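PDB 3K17: Lin0012 protein from Listeria innocua, which probably acts as an ATP-dependent phosphomevalonate kinase of the GHMP kinase family, in the mevalonate route to isopentenyl diphosphate. Local coordinates for the interface of chains A and B and the interface of chains C and A. Sequence-based numbering; all coordinates share one arbitrary frame. Chains: chain A/B/C, Lin0012 protein.

Contact 1: the interface of chains A and B. Residues chain A 169, 204-207; chain B 55-58.
A:Ile205 and A:Thr207, on strand 204-208 of chain A, bond to the loop B:His55 to B:Glu57, so that the loop runs beside the strand as an added edge, with A:Glu206 bridging antiparallel to B:Tyr56. The backbone bonds are B:Glu57 N to A:Ile205 O (2.9 Å) and A:Thr207 N to B:His55 O (3.0 Å). Pairing through the main chain places few demands on sequence.

Beyond B:Glu57 a side chain takes over. A:Gln204, bent at chi2 (43°), brings its amide to the backbone of B:Asn58: NE2 donates to B:Asn58 O at 2.8 Å, nearly within the amide plane, while OE1 accepts from B:Asn58 N on a lone pair. The same OE1 also takes A:Ile205 N (2.7 Å), and these bonds fix the amide's rotation. Glutamine suits the place because it offers a donor and an acceptor, as a peptide does.

Flanking groups pack through carbon. A:Glu206 runs alongside B:Tyr56, its CG 3.8 Å from the ring centroid over one face, and a water joins its OE1 to the tyrosine OH. On A:Tyr169 the CE2 corner meets B:Glu57 CG at 3.3 Å; a second water, in plane at the ring edge, links the phenol OH to B:Glu57 O and OE2.

The two chains are copies of one protein, and their interface, not an exact two-fold, may be a crystal contact. In the fold, strand 204-208 receives the loop following strand 50-52 of chain B, with A:Tyr169 contributed by the end of helix 162-169.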
# COMPACT_ATOMS: atom_id res chain seq x y z
N TYR A 169 -1.34 16.24 16.11
CA TYR A 169 -2.76 16.12 15.84
C TYR A 169 -3.59 15.71 17.05
O TYR A 169 -4.80 15.92 17.06
CB TYR A 169 -3.00 15.14 14.69
CG TYR A 169 -2.54 15.66 13.35
CD1 TYR A 169 -1.19 15.62 12.98
CD2 TYR A 169 -3.45 16.22 12.45
CE1 TYR A 169 -0.76 16.13 11.75
CE2 TYR A 169 -3.03 16.74 11.23
CZ TYR A 169 -1.69 16.69 10.88
OH TYR A 169 -1.30 17.21 9.67
N GLN A 204 0.94 9.18 5.86
CA GLN A 204 -0.49 9.26 6.07
C GLN A 204 -0.76 9.37 7.55
O GLN A 204 -0.10 8.72 8.36
CB GLN A 204 -1.22 8.05 5.48
CG GLN A 204 -2.73 8.26 5.39
CD GLN A 204 -3.09 9.65 4.87
OE1 GLN A 204 -3.08 10.63 5.63
NE2 GLN A 204 -3.39 9.75 3.58
N ILE A 205 -1.72 10.22 7.88
CA ILE A 205 -2.13 10.43 9.26
C ILE A 205 -3.66 10.36 9.25
O ILE A 205 -4.34 11.27 8.78
CB ILE A 205 -1.67 11.82 9.77
CG1 ILE A 205 -0.15 11.93 9.65
CG2 ILE A 205 -2.07 11.99 11.22
CD1 ILE A 205 0.40 13.31 9.96
N GLU A 206 -4.18 9.24 9.75
CA GLU A 206 -5.62 9.02 9.77
C GLU A 206 -6.20 9.24 11.15
O GLU A 206 -5.75 8.64 12.12
CB GLU A 206 -5.94 7.59 9.33
CG GLU A 206 -7.40 7.34 9.05
CD GLU A 206 -7.77 5.86 9.05
OE1 GLU A 206 -6.90 5.01 8.77
OE2 GLU A 206 -8.95 5.55 9.34
N THR A 207 -7.20 10.11 11.23
CA THR A 207 -7.87 10.39 12.49
C THR A 207 -8.81 9.24 12.81
O THR A 207 -9.64 8.87 11.98
CB THR A 207 -8.69 11.67 12.40
OG1 THR A 207 -7.81 12.79 12.25
CG2 THR A 207 -9.54 11.85 13.66
N HIS B 55 -11.00 12.18 6.73
CA HIS B 55 -10.18 11.79 7.89
C HIS B 55 -8.71 11.49 7.64
O HIS B 55 -8.04 10.90 8.48
CB HIS B 55 -10.84 10.61 8.60
CG HIS B 55 -12.20 10.93 9.15
ND1 HIS B 55 -12.37 11.64 10.32
CD2 HIS B 55 -13.44 10.69 8.67
CE1 HIS B 55 -13.66 11.82 10.53
NE2 HIS B 55 -14.33 11.25 9.55
N TYR B 56 -8.20 11.90 6.49
CA TYR B 56 -6.80 11.66 6.14
C TYR B 56 -6.12 13.01 5.98
O TYR B 56 -6.45 13.80 5.10
CB TYR B 56 -6.74 10.83 4.87
CG TYR B 56 -7.35 9.46 5.07
CD1 TYR B 56 -6.56 8.35 5.37
CD2 TYR B 56 -8.74 9.29 5.05
CE1 TYR B 56 -7.13 7.10 5.64
CE2 TYR B 56 -9.33 8.04 5.32
CZ TYR B 56 -8.52 6.96 5.61
OH TYR B 56 -9.09 5.73 5.86
N GLU B 57 -5.15 13.26 6.86
CA GLU B 57 -4.43 14.53 6.90
C GLU B 57 -3.38 14.75 5.83
O GLU B 57 -2.81 15.83 5.73
CB GLU B 57 -3.82 14.71 8.29
CG GLU B 57 -4.88 14.78 9.37
CD GLU B 57 -5.79 15.99 9.22
OE1 GLU B 57 -6.93 15.96 9.71
OE2 GLU B 57 -5.35 16.99 8.61
N ASN B 58 -3.12 13.72 5.02
CA ASN B 58 -2.15 13.82 3.94
C ASN B 58 -2.90 13.42 2.67
O ASN B 58 -3.55 12.38 2.63
CB ASN B 58 -0.97 12.87 4.16
CG ASN B 58 0.22 13.19 3.25
OD1 ASN B 58 0.87 12.29 2.72
ND2 ASN B 58 0.51 14.47 3.09
O HOH W 1 -7.67 3.53 6.58
O HOH W 2 -3.22 17.87 7.67

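Contact 2: the interface of chains C and A. Residues chain C 67, 69, 80, 83; chain A 185-186, 189-190.
A:Tyr189 meets C:Glu67, C:Asn83 and C:Glu80, placing one aromatic ring against three polar side chains. Its CG lies between the backbone N and the carbonyl carbon (chi1 69°), a crowded position that turns the ring toward chain C. Two copies of the protein meet here in a two-fold symmetric interface, helix 180-187 and the following loop of chain A against helix 76-91 and a loop of chain C; it may or may not be a biological dimer.

Packing uses the face of this ring. C:Asn83, on helix 76-91, sets its CB over the centre, 3.5 Å from the centroid, and its amide plane is turned 28° from the ring. A short asparagine suits the spot: its methylene can rest on the ring close to the helix backbone. C:Glu80 comes to the ring's edge, OE2 near the ring plane and OE1 3.5 Å from A:Tyr189 CE2.

Polar contacts gather on C:Glu67, whose extended chain, with CG anti to the backbone N (chi1 175°), carries the carboxylate to the phenol. OE2 accepts from A:Tyr189 OH on its anti lone pair, the one away from OE1, at 2.4 Å, very short, so the exact length carries little weight. A:Arg186 crosses the glutamate at about a right angle and forms a salt bridge, NH2 to OE2 at 3.2 Å, without an N-H aimed at that oxygen. The attraction is probably mainly electrostatic. A water in the guanidinium plane completes the link, taking A:Arg186 NE at 3.0 Å and C:Glu67 OE1 at 2.6 Å. Within chain C, the long C:Lys69 brings NZ over the carboxylate plane to OE1, making a salt bridge of 3.0 Å. These cationic neighbours would be expected to favour a charged carboxylate.

The phenol oxygen of A:Tyr189 also stands over the centre of the A:Arg186 guanidinium, 3.5 Å above its plane.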
# COMPACT_ATOMS: atom_id res chain seq x y z
N GLU C 67 15.77 17.13 -11.82
CA GLU C 67 16.14 16.09 -10.88
C GLU C 67 16.25 14.71 -11.49
O GLU C 67 15.49 14.35 -12.40
CB GLU C 67 15.12 16.06 -9.74
CG GLU C 67 15.33 14.95 -8.73
CD GLU C 67 14.28 14.96 -7.64
OE1 GLU C 67 13.12 15.30 -7.95
OE2 GLU C 67 14.60 14.63 -6.48
N LYS C 69 15.82 10.96 -10.55
CA LYS C 69 15.29 10.11 -9.50
C LYS C 69 14.82 8.78 -10.05
O LYS C 69 13.63 8.48 -10.03
CB LYS C 69 14.14 10.81 -8.77
CG LYS C 69 13.11 11.47 -9.67
CD LYS C 69 11.88 11.89 -8.87
CE LYS C 69 10.86 12.66 -9.71
NZ LYS C 69 11.26 14.08 -9.93
N GLU C 80 22.36 10.90 -6.44
CA GLU C 80 22.43 11.91 -5.39
C GLU C 80 23.54 12.92 -5.69
O GLU C 80 23.36 14.12 -5.48
CB GLU C 80 22.70 11.24 -4.04
CG GLU C 80 22.73 12.20 -2.87
CD GLU C 80 21.35 12.66 -2.43
OE1 GLU C 80 20.35 12.14 -2.97
OE2 GLU C 80 21.26 13.53 -1.54
N ASN C 83 22.30 15.20 -8.33
CA ASN C 83 21.29 16.11 -7.81
C ASN C 83 21.91 17.24 -6.98
O ASN C 83 21.55 18.41 -7.14
CB ASN C 83 20.26 15.32 -6.98
CG ASN C 83 19.36 14.44 -7.85
OD1 ASN C 83 18.90 13.37 -7.43
ND2 ASN C 83 19.11 14.90 -9.08
N HIS A 185 17.48 11.79 1.55
CA HIS A 185 18.26 12.08 0.36
C HIS A 185 18.05 13.53 -0.07
O HIS A 185 19.00 14.23 -0.40
CB HIS A 185 17.85 11.16 -0.80
CG HIS A 185 18.20 9.72 -0.58
ND1 HIS A 185 17.74 8.71 -1.41
CD2 HIS A 185 18.95 9.12 0.37
CE1 HIS A 185 18.20 7.55 -0.98
NE2 HIS A 185 18.93 7.77 0.10
N ARG A 186 16.79 13.96 -0.05
CA ARG A 186 16.47 15.31 -0.47
C ARG A 186 16.90 16.44 0.47
O ARG A 186 16.96 17.60 0.08
CB ARG A 186 14.97 15.38 -0.81
CG ARG A 186 14.69 14.62 -2.10
CD ARG A 186 13.21 14.38 -2.40
NE ARG A 186 13.08 13.70 -3.69
CZ ARG A 186 13.53 12.47 -3.94
NH1 ARG A 186 14.14 11.76 -2.99
NH2 ARG A 186 13.43 11.97 -5.16
N TYR A 189 19.74 18.39 -1.13
CA TYR A 189 19.63 19.19 -2.34
C TYR A 189 18.32 19.91 -2.60
O TYR A 189 18.17 20.54 -3.65
CB TYR A 189 20.01 18.34 -3.55
CG TYR A 189 19.04 17.23 -3.91
CD1 TYR A 189 18.02 17.44 -4.84
CD2 TYR A 189 19.17 15.95 -3.35
CE1 TYR A 189 17.15 16.40 -5.21
CE2 TYR A 189 18.31 14.92 -3.71
CZ TYR A 189 17.30 15.15 -4.64
OH TYR A 189 16.47 14.11 -5.02
N LYS A 190 17.37 19.83 -1.67
CA LYS A 190 16.09 20.51 -1.82
C LYS A 190 15.93 21.49 -0.67
O LYS A 190 16.42 21.24 0.42
CB LYS A 190 14.93 19.50 -1.78
CG LYS A 190 14.85 18.55 -2.97
CD LYS A 190 14.60 19.32 -4.26
CE LYS A 190 14.14 18.39 -5.37
NZ LYS A 190 13.71 19.15 -6.58
O HOH W 3 11.42 14.51 -6.08

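The C-alpha centres of contact 1 and contact 2 lie about 27 Å apart. Chain A takes part in both but contributes different residues and elements: helix 162-169 and strand 204-208 to contact 1, helix 180-187 and the loop after it to contact 2. It can therefore touch chains B and C at once. Contact 2 belongs to a two-fold interface and recurs with the chains exchanged, whereas the interface containing contact 1 is not an exact two-fold. Together they connect the three chains; the deposited assembly holds four copies, and either contact may owe its presence to crystal packing.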